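Local coordinates for hypothetical membrane protein (Corynebacterium glutamicum, PDB 6JSA) that is the C-terminal domain of HtaA, a heme-binding protein that probably takes part in heme uptake and in passing heme along the corynebacterial uptake machinery, at residues N88-E93 with S121-S126; T113-L118 with T154-I159. All coordinates share one frame; numbering follows the deposited sequence. Where two conformers were deposited one is given.

Contact 1: N88-E93 with S121-S126; sequences NGNSGE and SALNVS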
ATOM      1  N   ASN A  88      13.490  -1.234   7.896  1.00 13.29           N
ATOM      2  CA  ASN A  88      14.763  -1.110   8.607  0.54 15.02           C
ATOM      3  C   ASN A  88      14.519  -1.792   9.948  1.00 14.81           C
ATOM      4  O   ASN A  88      13.829  -1.231  10.805  1.00 15.29           O
ATOM      5  CB  ASN A  88      15.140   0.354   8.814  0.54 17.49           C
ATOM      6  CG  ASN A  88      15.488   1.067   7.521  0.54 19.72           C
ATOM      7  OD1 ASN A  88      14.612   1.561   6.813  0.54 20.29           O
ATOM      8  ND2 ASN A  88      16.778   1.147   7.222  0.54 20.74           N
ATOM      9  N   GLY A  89      15.062  -2.991  10.122  1.00 14.44           N
ATOM     10  CA  GLY A  89      14.627  -3.697  11.308  1.00 15.37           C
ATOM     11  C   GLY A  89      13.144  -4.000  11.200  1.00 15.74           C
ATOM     12  O   GLY A  89      12.590  -4.139  10.106  1.00 17.14           O
ATOM     13  N   ASN A  90      12.475  -4.053  12.349  1.00 15.03           N
ATOM     14  CA  ASN A  90      11.071  -4.435  12.423  1.00 15.94           C
ATOM     15  C   ASN A  90      10.110  -3.259  12.239  1.00 14.83           C
ATOM     16  O   ASN A  90       8.926  -3.370  12.583  1.00 15.87           O
ATOM     17  CB  ASN A  90      10.803  -5.194  13.724  1.00 18.56           C
ATOM     18  CG  ASN A  90      11.555  -6.509  13.782  1.00 21.52           C
ATOM     19  OD1 ASN A  90      11.696  -7.198  12.768  1.00 23.13           O
ATOM     20  ND2 ASN A  90      12.057  -6.858  14.960  1.00 22.56           N
ATOM     21  N   SER A  91      10.583  -2.146  11.696  1.00 13.40           N
ATOM     22  CA  SER A  91       9.724  -1.031  11.332  1.00 15.10           C
ATOM     23  C   SER A  91       9.996  -0.667   9.882  1.00 13.07           C
ATOM     24  O   SER A  91      10.961  -1.132   9.272  1.00 13.58           O
ATOM     25  CB  SER A  91       9.957   0.183  12.232  1.00 18.42           C
ATOM     26  OG  SER A  91      11.272   0.675  12.071  1.00 21.85           O
ATOM     27  N   GLY A  92       9.141   0.174   9.321  1.00 11.66           N
ATOM     28  CA  GLY A  92       9.321   0.534   7.933  1.00 11.50           C
ATOM     29  C   GLY A  92       8.296   1.531   7.458  1.00 10.70           C
ATOM     30  O   GLY A  92       7.624   2.197   8.251  1.00 10.63           O
ATOM     31  N   GLU A  93       8.187   1.619   6.136  1.00 10.13           N
ATOM     32  CA  GLU A  93       7.318   2.584   5.483  1.00 10.56           C
ATOM     33  C   GLU A  93       6.638   1.934   4.292  1.00  9.58           C
ATOM     34  O   GLU A  93       7.250   1.149   3.556  1.00 10.35           O
ATOM     35  CB  GLU A  93       8.126   3.786   4.987  1.00 12.22           C
ATOM     36  CG  GLU A  93       8.770   4.588   6.103  1.00 15.06           C
ATOM     37  CD  GLU A  93       9.617   5.734   5.589  1.00 18.14           C
ATOM     38  OE1 GLU A  93      10.168   5.625   4.474  1.00 19.91           O
ATOM     39  OE2 GLU A  93       9.725   6.750   6.301  1.00 20.76           O
ATOM     40  N   SER A 121       4.815  -7.296  12.758  1.00 13.01           N
ATOM     41  CA  SER A 121       4.576  -8.336  13.748  1.00 14.21           C
ATOM     42  C   SER A 121       5.400  -9.581  13.443  1.00 14.06           C
ATOM     43  O   SER A 121       5.703 -10.365  14.350  1.00 15.94           O
ATOM     44  CB  SER A 121       3.089  -8.685  13.775  1.00 16.16           C
ATOM     45  OG  SER A 121       2.633  -9.043  12.481  1.00 17.54           O
ATOM     46  N   ALA A 122       5.770  -9.768  12.177  1.00 13.17           N
ATOM     47  CA  ALA A 122       6.643 -10.847  11.741  1.00 13.13           C
ATOM     48  C   ALA A 122       7.481 -10.302  10.603  1.00 12.21           C
ATOM     49  O   ALA A 122       6.954  -9.632   9.711  1.00 12.38           O
ATOM     50  CB  ALA A 122       5.823 -12.039  11.237  1.00 15.07           C
ATOM     51  N   LEU A 123       8.782 -10.557  10.643  1.00 12.04           N
ATOM     52  CA  LEU A 123       9.658 -10.182   9.541  1.00 12.05           C
ATOM     53  C   LEU A 123      10.821 -11.155   9.545  1.00 12.79           C
ATOM     54  O   LEU A 123      11.584 -11.209  10.515  1.00 14.86           O
ATOM     55  CB  LEU A 123      10.147  -8.741   9.681  1.00 13.50           C
ATOM     56  CG  LEU A 123      11.056  -8.234   8.561  1.00 14.24           C
ATOM     57  CD1 LEU A 123      10.372  -8.323   7.212  1.00 14.84           C
ATOM     58  CD2 LEU A 123      11.471  -6.812   8.856  1.00 15.21           C
ATOM     59  N   ASN A 124      10.938 -11.940   8.482  1.00 12.22           N
ATOM     60  CA  ASN A 124      11.938 -12.987   8.395  1.00 14.17           C
ATOM     61  C   ASN A 124      12.754 -12.767   7.136  1.00 12.95           C
ATOM     62  O   ASN A 124      12.193 -12.526   6.065  1.00 13.90           O
ATOM     63  CB  ASN A 124      11.271 -14.363   8.377  1.00 18.54           C
ATOM     64  CG  ASN A 124      10.560 -14.675   9.683  1.00 22.72           C
ATOM     65  OD1 ASN A 124       9.332 -14.745   9.736  1.00 25.65           O
ATOM     66  ND2 ASN A 124      11.336 -14.854  10.749  1.00 24.68           N
ATOM     67  N   VAL A 125      14.071 -12.842   7.272  1.00 12.77           N
ATOM     68  CA  VAL A 125      14.991 -12.664   6.159  1.00 12.74           C
ATOM     69  C   VAL A 125      16.029 -13.771   6.223  1.00 13.57           C
ATOM     70  O   VAL A 125      16.544 -14.088   7.303  1.00 14.51           O
ATOM     71  CB  VAL A 125      15.680 -11.285   6.208  1.00 13.95           C
ATOM     72  CG1 VAL A 125      16.729 -11.180   5.116  1.00 16.20           C
ATOM     73  CG2 VAL A 125      14.661 -10.172   6.095  1.00 14.07           C
ATOM     74  N   SER A 126      16.337 -14.355   5.069  1.00 14.10           N
ATOM     75  CA  SER A 126      17.359 -15.382   4.964  1.00 14.66           C
ATOM     76  C   SER A 126      18.112 -15.156   3.660  1.00 14.31           C
ATOM     77  O   SER A 126      17.896 -14.163   2.955  1.00 14.92           O
ATOM     78  CB  SER A 126      16.736 -16.781   5.042  1.00 15.40           C
ATOM     79  OG  SER A 126      16.047 -17.084   3.832  1.00 15.72           O
TER
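The tip of a beta hairpin, carried by G89 and N90, rests on L123 of strand 113-125. The hairpin joins strands 76-88 and 91-101 through a type II' turn from N88 to S91, with G89 and N90 at its two central positions; the positive phi of G89, 64°, suits the first. The bond that closes the turn, S91 N to N88 O, is weak, as is that from S91 OG to the same oxygen; the hairpin is held just behind it by N88 N to S91 O at 2.9 Å.

Across the contact, L123 presents its hydrocarbon to two oxygens of the turn. Its CG is anti to the backbone N (chi1 -179°) and CD2 anti to CA, an extended branch whose end meets G89 O at 3.2 Å, a close approach of a methyl group to an oxygen. The side chain of N90 crosses that of L123 at a slant, its amide oxygen OD1 standing 3.8 Å from L123 CB. No hydrogen bond links the two segments directly. K57 does the bridging instead: its NZ is hydrogen-bonded both to N90 OD1 and to L123 O, while its backbone pairs with that of G89.

A buried leucine under an exposed turn, with one lysine gripping an oxygen on each side, is a small seam of about 101 Å². Its direct part is methyl and methylene against oxygen, and the polar hold comes through the lysine, whose positive charge probably offsets the repulsion of N90 OD1 and L123 O and lets both sit close.

Contact 2: T113-L118 with T154-I159; sequences TVVGTL and TQLDPI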
ATOM      1  N   THR A 113       5.002   9.281  -1.889  1.00  9.12           N
ATOM      2  CA  THR A 113       4.859   9.701  -0.502  1.00  9.93           C
ATOM      3  C   THR A 113       4.747   8.483   0.403  1.00  9.16           C
ATOM      4  O   THR A 113       4.299   7.414  -0.018  1.00  8.94           O
ATOM      5  CB  THR A 113       3.615  10.594  -0.347  1.00 12.42           C
ATOM      6  OG1 THR A 113       3.587  11.159   0.964  1.00 14.33           O
ATOM      7  CG2 THR A 113       2.328   9.799  -0.584  1.00 12.44           C
ATOM      8  N   VAL A 114       5.149   8.651   1.659  1.00  9.33           N
ATOM      9  CA  VAL A 114       4.865   7.631   2.660  1.00  8.88           C
ATOM     10  C   VAL A 114       3.377   7.679   2.982  1.00  8.59           C
ATOM     11  O   VAL A 114       2.873   8.693   3.477  1.00  9.64           O
ATOM     12  CB  VAL A 114       5.725   7.838   3.914  1.00 10.56           C
ATOM     13  CG1 VAL A 114       5.353   6.830   4.993  1.00 12.07           C
ATOM     14  CG2 VAL A 114       7.198   7.734   3.556  1.00 11.90           C
ATOM     15  N   VAL A 115       2.665   6.594   2.676  1.00  8.43           N
ATOM     16  CA  VAL A 115       1.238   6.482   2.983  1.00  9.21           C
ATOM     17  C   VAL A 115       1.022   6.019   4.418  1.00  8.93           C
ATOM     18  O   VAL A 115       0.018   6.371   5.046  1.00  9.41           O
ATOM     19  CB  VAL A 115       0.573   5.529   1.971  1.00 11.67           C
ATOM     20  CG1 VAL A 115      -0.863   5.203   2.356  1.00 13.07           C
ATOM     21  CG2 VAL A 115       0.605   6.136   0.589  1.00 13.22           C
ATOM     22  N   GLY A 116       1.940   5.222   4.955  1.00  8.63           N
ATOM     23  CA  GLY A 116       1.828   4.767   6.325  1.00  9.79           C
ATOM     24  C   GLY A 116       3.143   4.261   6.860  1.00 10.29           C
ATOM     25  O   GLY A 116       4.044   3.880   6.105  1.00 10.93           O
ATOM     26  N   THR A 117       3.253   4.284   8.183  1.00 10.80           N
ATOM     27  CA  THR A 117       4.400   3.685   8.837  0.55 11.41           C
ATOM     28  C   THR A 117       4.079   2.247   9.210  1.00 10.72           C
ATOM     29  O   THR A 117       2.951   1.908   9.587  1.00 12.26           O
ATOM     30  CB  THR A 117       4.826   4.488  10.062  0.55 13.15           C
ATOM     31  OG1 THR A 117       3.687   4.710  10.890  0.55 13.52           O
ATOM     32  CG2 THR A 117       5.410   5.830   9.638  0.55 13.77           C
ATOM     33  N   LEU A 118       5.082   1.391   9.065  1.00 10.71           N
ATOM     34  CA  LEU A 118       4.922  -0.040   9.265  1.00 10.44           C
ATOM     35  C   LEU A 118       5.542  -0.474  10.582  1.00 10.82           C
ATOM     36  O   LEU A 118       6.663  -0.082  10.919  1.00 11.29           O
ATOM     37  CB  LEU A 118       5.613  -0.814   8.145  1.00 10.43           C
ATOM     38  CG  LEU A 118       5.100  -0.513   6.744  1.00  9.92           C
ATOM     39  CD1 LEU A 118       5.801  -1.396   5.726  1.00 10.90           C
ATOM     40  CD2 LEU A 118       3.594  -0.698   6.669  1.00 10.46           C
ATOM     41  N   THR A 154      -4.419   6.594  12.125  1.00  9.36           N
ATOM     42  CA  THR A 154      -5.445   5.574  11.952  1.00  8.99           C
ATOM     43  C   THR A 154      -4.816   4.302  11.397  1.00  8.68           C
ATOM     44  O   THR A 154      -3.947   4.347  10.521  1.00  9.80           O
ATOM     45  CB  THR A 154      -6.515   6.097  10.986  1.00  9.43           C
ATOM     46  OG1 THR A 154      -7.220   7.177  11.607  1.00 10.26           O
ATOM     47  CG2 THR A 154      -7.530   5.010  10.595  1.00 10.35           C
ATOM     48  N   GLN A 155      -5.246   3.160  11.926  1.00  9.22           N
ATOM     49  CA  GLN A 155      -4.760   1.875  11.442  1.00 10.24           C
ATOM     50  C   GLN A 155      -5.488   1.503  10.155  1.00 11.00           C
ATOM     51  O   GLN A 155      -6.720   1.403  10.133  1.00 11.93           O
ATOM     52  CB  GLN A 155      -5.002   0.802  12.498  1.00 11.66           C
ATOM     53  CG  GLN A 155      -4.317   1.078  13.822  1.00 14.09           C
ATOM     54  CD  GLN A 155      -2.811   1.239  13.681  1.00 15.52           C
ATOM     55  OE1 GLN A 155      -2.278   2.354  13.744  1.00 16.82           O
ATOM     56  NE2 GLN A 155      -2.116   0.126  13.500  1.00 16.65           N
ATOM     57  N   LEU A 156      -4.727   1.273   9.094  1.00 10.49           N
ATOM     58  CA  LEU A 156      -5.276   0.784   7.841  1.00 10.17           C
ATOM     59  C   LEU A 156      -5.295  -0.745   7.893  1.00  9.04           C
ATOM     60  O   LEU A 156      -5.027  -1.348   8.934  1.00 10.14           O
ATOM     61  CB  LEU A 156      -4.465   1.332   6.670  1.00 10.28           C
ATOM     62  CG  LEU A 156      -4.382   2.858   6.563  1.00 11.44           C
ATOM     63  CD1 LEU A 156      -3.631   3.238   5.291  1.00 12.39           C
ATOM     64  CD2 LEU A 156      -5.768   3.522   6.612  1.00 12.29           C
ATOM     65  N   ASP A 157      -5.614  -1.404   6.779  1.00  8.43           N
ATOM     66  CA  ASP A 157      -5.427  -2.844   6.729  1.00  9.34           C
ATOM     67  C   ASP A 157      -3.945  -3.158   6.914  1.00  9.67           C
ATOM     68  O   ASP A 157      -3.080  -2.403   6.461  1.00  9.35           O
ATOM     69  CB  ASP A 157      -5.810  -3.383   5.351  1.00  9.13           C
ATOM     70  CG  ASP A 157      -7.299  -3.631   5.171  1.00  9.67           C
ATOM     71  OD1 ASP A 157      -8.085  -3.524   6.132  1.00  9.72           O
ATOM     72  OD2 ASP A 157      -7.681  -3.943   4.020  1.00  9.83           O
ATOM     73  N   PRO A 158      -3.620  -4.279   7.545  1.00  9.93           N
ATOM     74  CA  PRO A 158      -2.219  -4.709   7.602  1.00 10.10           C
ATOM     75  C   PRO A 158      -1.756  -5.161   6.223  1.00  9.40           C
ATOM     76  O   PRO A 158      -2.550  -5.541   5.355  1.00  9.47           O
ATOM     77  CB  PRO A 158      -2.258  -5.887   8.578  1.00 11.91           C
ATOM     78  CG  PRO A 158      -3.626  -6.465   8.378  1.00 12.49           C
ATOM     79  CD  PRO A 158      -4.527  -5.273   8.148  1.00 11.13           C
ATOM     80  N   ILE A 159      -0.445  -5.108   6.012  1.00  9.68           N
ATOM     81  CA  ILE A 159       0.153  -5.524   4.747  1.00  9.31           C
ATOM     82  C   ILE A 159       1.053  -6.727   4.989  1.00  9.17           C
ATOM     83  O   ILE A 159       1.738  -6.809   6.014  1.00 11.29           O
ATOM     84  CB  ILE A 159       0.919  -4.371   4.056  1.00  9.44           C
ATOM     85  CG1 ILE A 159       1.408  -4.800   2.669  1.00  9.51           C
ATOM     86  CG2 ILE A 159       2.061  -3.840   4.925  1.00 10.77           C
ATOM     87  CD1 ILE A 159       1.777  -3.633   1.766  1.00 10.96           C
TER
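L118 and I159 supply the closer of two apolar touches between the first half of strand 113-125 and the irregular segment that leads into strand 159-165. L118 CD2 sits 3.9 Å from I159 CG2, a methyl-to-methyl contact between side chains that slant across one another. The torsions of both matter here. In L118, CG is anti to the carbonyl carbon (chi1 -59°), which brings the branched end nearer to I159 than its CB would suggest. In I159, CG1 is anti to the backbone N, and CG2 is left wedged between N and the carbonyl carbon, aimed at the leucine. The second touch is looser: V115 CG1 and L156 CD1 are 4.5 Å apart. All four residues are buried.

Hydrogen bonds do not cross this contact; the backbones stay well apart, 8.6 Å between the CA atoms of L118 and I159, and the touching parts run 61° to each other. Each side is held by outside polar partners. V115 and G116 form a classic beta bulge opposite L94 of strand 91-101, and T117 pairs by its backbone with S137. On the other segment, D157 OD1 accepts from A16 N at the start of helix 16-23, and D157 O from W12 NE1.

L156 also lies about 4 Å, side chain to side chain, from the heme-binding Y150 and about 8 Å from the heme itself, so the L156 end of the contact probably lies just behind the residues that line the pocket. Around it, L118 leans on V136 and I85, I159 on L94, I85 and W12, and L156 on L138 and W12, which places the contact between strands 3-12, 76-88, 91-101 and 129-138.

Overall arrangement
Going from the N terminus, the chain first reaches the turn at 88-93, runs along strand 91-101, and returns on strand 113-125. Its first part, 113-118, opens contact 2; its last, 121-126, closes contact 1 and with it a loop that is mostly strand. The chain then passes strand 129-138 and helix 140-145 before 154-159 closes contact 2. The two loops therefore cross rather than nest. Strand 113-125 serves both, and G92 O to L118 N at 2.8 Å, a probable hydrogen bond, joins them directly. Contact 1 ties a hairpin tip to the far end of that strand; contact 2 joins its first half to the segment leading into strand 159-165.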